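Local coordinates for DNA polymerase sliding clamp 2 (PDB 3LX2), which probably encircles DNA as a homotrimeric ring, giving a moving platform that tethers the polymerase and other DNA-processing proteins during replication, at residues Ser44-Val49 with Leu243-Val248; Lys22-Ala27 with Met38-Pro43; Ile155-Thr160 with Ser198-Ala203. All blocks are in the same frame, centred on the assembly; numbering follows the deposited sequence.

Interaction 1: Ser44-Val49 with Leu243-Val248; sequences SRVVLV and LIAPRV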
# COMPACT_ATOMS: atom_id res chain seq x y z
N SER A 44 27.84 -1.32 -15.95
CA SER A 44 28.45 -0.00 -15.78
C SER A 44 29.79 -0.10 -15.11
O SER A 44 30.51 0.90 -14.98
CB SER A 44 27.58 0.85 -14.88
OG SER A 44 27.88 2.21 -15.15
N ARG A 45 30.12 -1.30 -14.65
CA ARG A 45 31.30 -1.53 -13.83
C ARG A 45 31.29 -0.64 -12.60
O ARG A 45 32.34 -0.35 -12.04
CB ARG A 45 32.58 -1.27 -14.63
CG ARG A 45 32.57 -1.81 -16.05
CD ARG A 45 32.45 -3.29 -15.97
NE ARG A 45 32.29 -3.93 -17.27
CZ ARG A 45 31.82 -5.16 -17.41
NH1 ARG A 45 31.45 -5.84 -16.34
NH2 ARG A 45 31.72 -5.71 -18.62
N VAL A 46 30.13 -0.19 -12.17
CA VAL A 46 30.10 0.52 -10.92
C VAL A 46 29.96 -0.40 -9.70
O VAL A 46 30.40 -0.03 -8.60
CB VAL A 46 29.08 1.63 -10.93
CG1 VAL A 46 29.03 2.30 -9.60
CG2 VAL A 46 29.53 2.66 -11.93
N VAL A 47 29.40 -1.60 -9.90
CA VAL A 47 28.95 -2.45 -8.79
C VAL A 47 29.44 -3.89 -8.89
O VAL A 47 29.21 -4.56 -9.87
CB VAL A 47 27.37 -2.40 -8.65
CG1 VAL A 47 26.85 -3.40 -7.66
CG2 VAL A 47 26.93 -1.04 -8.22
N LEU A 48 30.15 -4.34 -7.86
CA LEU A 48 30.61 -5.74 -7.78
C LEU A 48 30.06 -6.47 -6.57
O LEU A 48 30.18 -6.00 -5.43
CB LEU A 48 32.14 -5.84 -7.70
CG LEU A 48 32.74 -7.25 -7.50
CD1 LEU A 48 34.21 -7.30 -8.01
CD2 LEU A 48 32.66 -7.77 -6.04
N VAL A 49 29.52 -7.66 -6.82
CA VAL A 49 29.01 -8.48 -5.75
C VAL A 49 29.83 -9.74 -5.55
O VAL A 49 30.22 -10.41 -6.52
CB VAL A 49 27.51 -8.77 -5.91
CG1 VAL A 49 27.29 -9.83 -6.96
CG2 VAL A 49 26.96 -9.19 -4.61
N LEU A 243 31.28 -4.11 -3.72
CA LEU A 243 32.22 -3.00 -3.94
C LEU A 243 31.57 -1.99 -4.86
O LEU A 243 31.02 -2.36 -5.91
CB LEU A 243 33.54 -3.49 -4.50
CG LEU A 243 34.29 -4.57 -3.72
CD1 LEU A 243 35.45 -5.06 -4.57
CD2 LEU A 243 34.80 -4.15 -2.40
N ILE A 244 31.57 -0.73 -4.44
CA ILE A 244 30.95 0.32 -5.25
C ILE A 244 32.02 1.33 -5.64
O ILE A 244 32.66 1.95 -4.77
CB ILE A 244 29.84 1.09 -4.53
CG1 ILE A 244 28.75 0.15 -4.01
CG2 ILE A 244 29.21 2.15 -5.52
CD1 ILE A 244 28.93 -0.27 -2.58
N ALA A 245 32.21 1.48 -6.95
CA ALA A 245 33.21 2.41 -7.48
C ALA A 245 32.90 3.86 -7.08
O ALA A 245 31.72 4.25 -7.03
CB ALA A 245 33.34 2.26 -9.01
N PRO A 246 33.95 4.64 -6.76
CA PRO A 246 33.82 6.04 -6.37
C PRO A 246 33.39 6.93 -7.51
O PRO A 246 33.07 6.48 -8.58
CB PRO A 246 35.22 6.43 -5.93
CG PRO A 246 36.13 5.36 -6.48
CD PRO A 246 35.32 4.14 -6.58
N ARG A 247 33.41 8.23 -7.27
CA ARG A 247 32.93 9.20 -8.23
C ARG A 247 33.86 10.39 -8.31
O ARG A 247 34.91 10.38 -7.64
CB ARG A 247 31.55 9.68 -7.82
CG ARG A 247 30.47 8.82 -8.35
CD ARG A 247 29.25 9.66 -8.49
NE ARG A 247 28.16 8.87 -9.02
CZ ARG A 247 26.89 9.25 -9.04
NH1 ARG A 247 26.54 10.44 -8.54
NH2 ARG A 247 25.97 8.43 -9.54
N VAL A 248 33.43 11.38 -9.11
CA VAL A 248 34.11 12.65 -9.53
C VAL A 248 34.73 12.53 -10.92
O VAL A 248 35.42 11.56 -11.20
CB VAL A 248 35.14 13.28 -8.54
CG1 VAL A 248 36.55 12.71 -8.75
CG2 VAL A 248 35.16 14.84 -8.70
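L243 meets L48 in a hydrogen-bonded antiparallel pair at the seam of the PCNA fold, where strand 238-244 of the C-terminal half runs beside strand 47-54 of the N-terminal half and a single sheet spans both. Two backbone bonds join this pair: L243 N gives to L48 O over 2.8 Å, and L48 N returns to L243 O over 2.9 Å, almost straight at 171°. The two side chains lie alongside each other and point the same way, touching through L243 CD1 and L48 CD2, 4.2 Å apart, on a face where W130 and I41 also pack. I244 comes next, in a non-hydrogen-bonded pair with V47; both turn to the opposite, buried face, under helix 202-209. I244 CG2, anti to the backbone N, lies 4.1 Å from V46 CG1. At A245 the strand has ended, yet one further backbone bond follows: A245 N donates to V46 O over 2.9 Å. That carbonyl oxygen, V46 O, is approached by A245 CB as well, at 3.7 Å. Beyond it, P246 packs on S198 and Y200, and R247 NH1 forms a salt bridge with D153 OD2 and a hydrogen bond with S154 OG.

Interaction 2: Lys22-Ala27 with Met38-Pro43; sequences KFFDEA and MRAIDP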
# COMPACT_ATOMS: atom_id res chain seq x y z
N LYS A 22 18.54 -6.04 -8.82
CA LYS A 22 18.58 -4.60 -9.02
C LYS A 22 19.73 -4.25 -9.93
O LYS A 22 19.62 -3.29 -10.63
CB LYS A 22 18.72 -3.84 -7.69
CG LYS A 22 17.43 -3.82 -6.84
CD LYS A 22 16.27 -3.26 -7.67
CE LYS A 22 14.94 -3.45 -6.98
NZ LYS A 22 14.88 -2.56 -5.80
N PHE A 23 20.80 -5.06 -9.95
CA PHE A 23 22.03 -4.74 -10.68
C PHE A 23 22.35 -5.60 -11.87
O PHE A 23 23.07 -5.13 -12.76
CB PHE A 23 23.25 -4.82 -9.75
CG PHE A 23 23.12 -3.95 -8.55
CD1 PHE A 23 23.32 -2.57 -8.65
CD2 PHE A 23 22.75 -4.50 -7.31
CE1 PHE A 23 23.19 -1.74 -7.53
CE2 PHE A 23 22.61 -3.67 -6.19
CZ PHE A 23 22.84 -2.28 -6.31
N PHE A 24 21.85 -6.83 -11.86
CA PHE A 24 22.17 -7.83 -12.87
C PHE A 24 20.94 -8.48 -13.43
O PHE A 24 19.99 -8.73 -12.72
CB PHE A 24 23.06 -8.92 -12.29
CG PHE A 24 24.09 -8.40 -11.34
CD1 PHE A 24 25.21 -7.70 -11.82
CD2 PHE A 24 23.93 -8.56 -9.99
CE1 PHE A 24 26.16 -7.21 -10.93
CE2 PHE A 24 24.85 -8.07 -9.11
CZ PHE A 24 25.97 -7.38 -9.58
N ASP A 25 20.98 -8.80 -14.71
CA ASP A 25 19.84 -9.40 -15.38
C ASP A 25 19.86 -10.91 -15.11
O ASP A 25 18.81 -11.55 -15.08
CB ASP A 25 19.90 -9.10 -16.89
CG ASP A 25 20.03 -7.59 -17.19
OD1 ASP A 25 19.23 -6.78 -16.68
OD2 ASP A 25 20.95 -7.19 -17.96
N GLU A 26 21.07 -11.44 -14.93
CA GLU A 26 21.32 -12.85 -14.85
C GLU A 26 22.36 -13.08 -13.79
O GLU A 26 23.24 -12.24 -13.58
CB GLU A 26 21.88 -13.39 -16.18
CG GLU A 26 21.29 -12.75 -17.46
CD GLU A 26 21.61 -13.54 -18.72
OE1 GLU A 26 22.83 -13.88 -18.93
OE2 GLU A 26 20.64 -13.83 -19.50
N ALA A 27 22.27 -14.23 -13.11
CA ALA A 27 23.34 -14.56 -12.21
C ALA A 27 23.87 -15.97 -12.39
O ALA A 27 23.12 -16.90 -12.67
CB ALA A 27 22.91 -14.34 -10.84
N MET A 38 28.77 -16.63 -5.76
CA MET A 38 28.58 -15.86 -6.94
C MET A 38 29.45 -14.64 -6.84
O MET A 38 29.67 -14.11 -5.76
CB MET A 38 27.13 -15.47 -7.11
CG MET A 38 26.93 -14.38 -8.12
SD MET A 38 25.22 -13.87 -8.08
CE MET A 38 25.32 -12.35 -8.97
N ARG A 39 29.93 -14.20 -7.99
CA ARG A 39 30.72 -13.02 -8.11
C ARG A 39 30.37 -12.47 -9.45
O ARG A 39 30.43 -13.18 -10.45
CB ARG A 39 32.20 -13.32 -8.06
CG ARG A 39 33.01 -12.02 -8.09
CD ARG A 39 34.48 -12.17 -7.76
NE ARG A 39 34.78 -12.76 -6.45
CZ ARG A 39 36.03 -13.04 -6.07
NH1 ARG A 39 37.06 -12.77 -6.90
NH2 ARG A 39 36.27 -13.58 -4.87
N ALA A 40 29.96 -11.20 -9.47
CA ALA A 40 29.53 -10.60 -10.72
C ALA A 40 29.76 -9.10 -10.66
O ALA A 40 30.00 -8.54 -9.55
CB ALA A 40 28.09 -10.90 -10.94
N ILE A 41 29.68 -8.45 -11.83
CA ILE A 41 29.82 -6.99 -11.95
C ILE A 41 28.72 -6.45 -12.85
O ILE A 41 28.35 -7.06 -13.83
CB ILE A 41 31.21 -6.58 -12.52
CG1 ILE A 41 32.35 -7.17 -11.70
CG2 ILE A 41 31.45 -5.05 -12.48
CD1 ILE A 41 33.76 -6.76 -12.23
N ASP A 42 28.22 -5.27 -12.53
CA ASP A 42 27.21 -4.63 -13.40
C ASP A 42 27.83 -4.09 -14.70
O ASP A 42 29.02 -3.78 -14.75
CB ASP A 42 26.45 -3.52 -12.63
CG ASP A 42 27.17 -2.20 -12.60
OD1 ASP A 42 26.56 -1.18 -13.02
OD2 ASP A 42 28.34 -2.16 -12.17
N PRO A 43 27.01 -3.94 -15.75
CA PRO A 43 27.54 -3.49 -17.04
C PRO A 43 28.18 -2.09 -16.97
O PRO A 43 29.00 -1.74 -17.82
CB PRO A 43 26.30 -3.46 -17.96
CG PRO A 43 25.14 -3.90 -17.14
CD PRO A 43 25.54 -3.81 -15.70
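F24 pushes its ring edge against the backbone between I41 and D42, and this approach is the heart of a contact made by packing rather than by polar bonds. From CB, the first torsion sets CG anti to the carbonyl carbon (chi1 -38°), and the ring is thereby carried across to strand 35-41. On one side of the F24 ring CD1 looks at the I41 carbonyl, with I41 O 3.8 Å away. Next along that side, F24 CE1 makes the tightest approach, 3.3 Å from both I41 C and D42 N; the D42 nitrogen lies in the ring plane, so the ring's edge abuts the flat face of the I41-D42 peptide. At the tip, F24 CZ comes within 4.2 Å of A40 O. On the other side, F24 CD2 reaches the terminal methyl of M38, CE, also at 4.2 Å and obliquely. The two faces are taken as well: A40 CB lies over one, offset toward the rim, while F23 CB sits over the centre of the opposite one.

M38 does a second job with its extended chain. CG stands anti to the backbone N (chi1 165°), and M38 SD and CE both come to 3.6 Å from A27 CB. At the far end of the contact, F23 O lies against D42 CB at 3.7 Å, while the D42 carboxylate turns elsewhere, OD2 accepting a hydrogen bond from V47 N. L73 and V49 add to the packing round F24, and Y204 and I208 of helix 202-209 pack against F23. The whole is the open end of the β-hairpin formed by strands 26-31 and 35-41 in the N-terminal domain of the PCNA fold, where the F24 ring lies between the two chains and F23 comes back close to D42.

Interaction 3: Ile155-Thr160 with Ser198-Ala203; sequences IYFMAT and SAYGVA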
# COMPACT_ATOMS: atom_id res chain seq x y z
N ILE A 155 26.63 10.68 -2.64
CA ILE A 155 26.73 10.78 -1.20
C ILE A 155 28.17 10.65 -0.78
O ILE A 155 28.91 9.80 -1.29
CB ILE A 155 25.78 9.76 -0.42
CG1 ILE A 155 25.86 9.98 1.09
CG2 ILE A 155 26.07 8.31 -0.75
CD1 ILE A 155 24.76 9.29 1.93
N TYR A 156 28.56 11.51 0.16
CA TYR A 156 29.91 11.54 0.70
C TYR A 156 29.96 10.72 1.95
O TYR A 156 29.11 10.87 2.83
CB TYR A 156 30.38 12.98 0.98
CG TYR A 156 30.79 13.72 -0.26
CD1 TYR A 156 32.10 13.61 -0.73
CD2 TYR A 156 29.89 14.48 -0.99
CE1 TYR A 156 32.52 14.26 -1.89
CE2 TYR A 156 30.29 15.15 -2.15
CZ TYR A 156 31.62 15.02 -2.59
OH TYR A 156 32.08 15.64 -3.74
N PHE A 157 30.97 9.86 1.99
CA PHE A 157 31.31 9.06 3.15
C PHE A 157 32.56 9.72 3.68
O PHE A 157 33.55 9.85 2.95
CB PHE A 157 31.61 7.60 2.73
CG PHE A 157 30.39 6.72 2.68
CD1 PHE A 157 30.36 5.52 3.41
CD2 PHE A 157 29.29 7.07 1.93
CE1 PHE A 157 29.24 4.70 3.39
CE2 PHE A 157 28.15 6.26 1.91
CZ PHE A 157 28.12 5.07 2.63
N MET A 158 32.54 10.13 4.94
CA MET A 158 33.71 10.73 5.59
C MET A 158 33.91 10.22 7.02
O MET A 158 32.94 10.00 7.76
CB MET A 158 33.61 12.25 5.69
CG MET A 158 33.09 13.00 4.45
SD MET A 158 32.88 14.77 4.85
CE MET A 158 34.53 15.15 5.50
N ALA A 159 35.18 10.11 7.41
CA ALA A 159 35.50 9.79 8.78
C ALA A 159 36.73 10.51 9.36
O ALA A 159 37.73 10.77 8.68
CB ALA A 159 35.63 8.27 8.96
N THR A 160 36.60 10.85 10.64
CA THR A 160 37.73 11.01 11.54
C THR A 160 37.62 9.76 12.46
O THR A 160 36.75 8.90 12.19
CB THR A 160 37.58 12.30 12.36
OG1 THR A 160 36.55 12.12 13.36
CG2 THR A 160 37.22 13.47 11.42
N SER A 198 35.21 10.10 0.29
CA SER A 198 34.81 9.68 -1.05
C SER A 198 33.30 9.83 -1.34
O SER A 198 32.48 9.97 -0.42
CB SER A 198 35.24 8.24 -1.29
OG SER A 198 34.66 7.76 -2.49
N ALA A 199 32.96 9.76 -2.63
CA ALA A 199 31.59 9.86 -3.08
C ALA A 199 31.14 8.66 -3.90
O ALA A 199 31.85 8.20 -4.83
CB ALA A 199 31.39 11.13 -3.91
N TYR A 200 29.92 8.21 -3.60
CA TYR A 200 29.33 7.09 -4.30
C TYR A 200 27.92 7.46 -4.70
O TYR A 200 27.34 8.47 -4.21
CB TYR A 200 29.37 5.84 -3.40
CG TYR A 200 30.73 5.63 -2.79
CD1 TYR A 200 31.71 4.98 -3.50
CD2 TYR A 200 31.04 6.13 -1.54
CE1 TYR A 200 32.97 4.83 -2.97
CE2 TYR A 200 32.32 5.98 -0.98
CZ TYR A 200 33.27 5.31 -1.71
OH TYR A 200 34.54 5.13 -1.24
N GLY A 201 27.38 6.67 -5.61
CA GLY A 201 26.10 6.97 -6.18
C GLY A 201 25.00 6.55 -5.23
O GLY A 201 24.87 5.38 -4.90
N VAL A 202 24.22 7.52 -4.77
CA VAL A 202 23.07 7.24 -3.94
C VAL A 202 22.19 6.07 -4.40
O VAL A 202 21.74 5.22 -3.58
CB VAL A 202 22.25 8.52 -3.77
CG1 VAL A 202 20.85 8.25 -3.25
CG2 VAL A 202 23.00 9.45 -2.84
N ALA A 203 21.94 6.03 -5.70
CA ALA A 203 20.97 5.11 -6.27
C ALA A 203 21.49 3.74 -5.98
O ALA A 203 20.79 2.88 -5.44
CB ALA A 203 20.88 5.30 -7.77
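I155 and F157 pair with Y200 and S198 as the two hydrogen-bonded steps of an antiparallel β-ladder, each joined by a reciprocal pair of backbone bonds. In the first, I155 N gives to Y200 O over 2.8 Å and Y200 N gives back to I155 O; in the second, F157 N donates to S198 O, again over 2.8 Å, and S198 N to F157 O. Between them lies the non-hydrogen-bonded pair Y156 and A199, where the close approach brings CA-H...O contacts, with A199 CA 3.2 Å from I155 O.

Aromatic contacts occur on both faces of the ladder. A199 CB makes a CH-pi contact over the Y156 ring, 4.1 Å from its centroid and 18° off the normal. On the buried face, the Y200 ring turns its edge to the face of F157 in a T-shaped stack, planes at 90° and centroids 5.6 Å apart. The Y200 hydroxyl is bound beyond this pair, to I226 O.

Aliphatic packing closes the end of the ladder, where V202 CG2, the branch anti to the carbonyl carbon, meets I155 CB at 3.7 Å.

G201 occupies the N-cap position of helix 202-209, so strand 196-201, outermost within this chain in its four-stranded sheet, runs straight into that helix. Helix 138-151 packs against I155 and V202 through A148, L205 of helix 202-209 touches I155 and F157, and F166 of strand 164-169 extends the aromatic cluster.

How the interactions relate
Interactions 1 and 2 belong to one sheet: strands 35-41 and 47-54 are neighbours in it and follow each other in the chain, with V49 N bonded to A40 O between them. Interaction 3 lies in the separate four-stranded sheet of the C-terminal domain, yet it touches interaction 1 where R247 CB packs on A199 O and I244 O on the Y200 ring. Interactions 2 and 3 do not meet. Interaction 1 is partly buried and relies on main-chain bonds with aliphatic cover. Both others are buried, interaction 2 by packing of side chains on each other and on main chain, without hydrogen bonds between its two segments, and interaction 3 by a bonded ladder reinforced with aromatic rings.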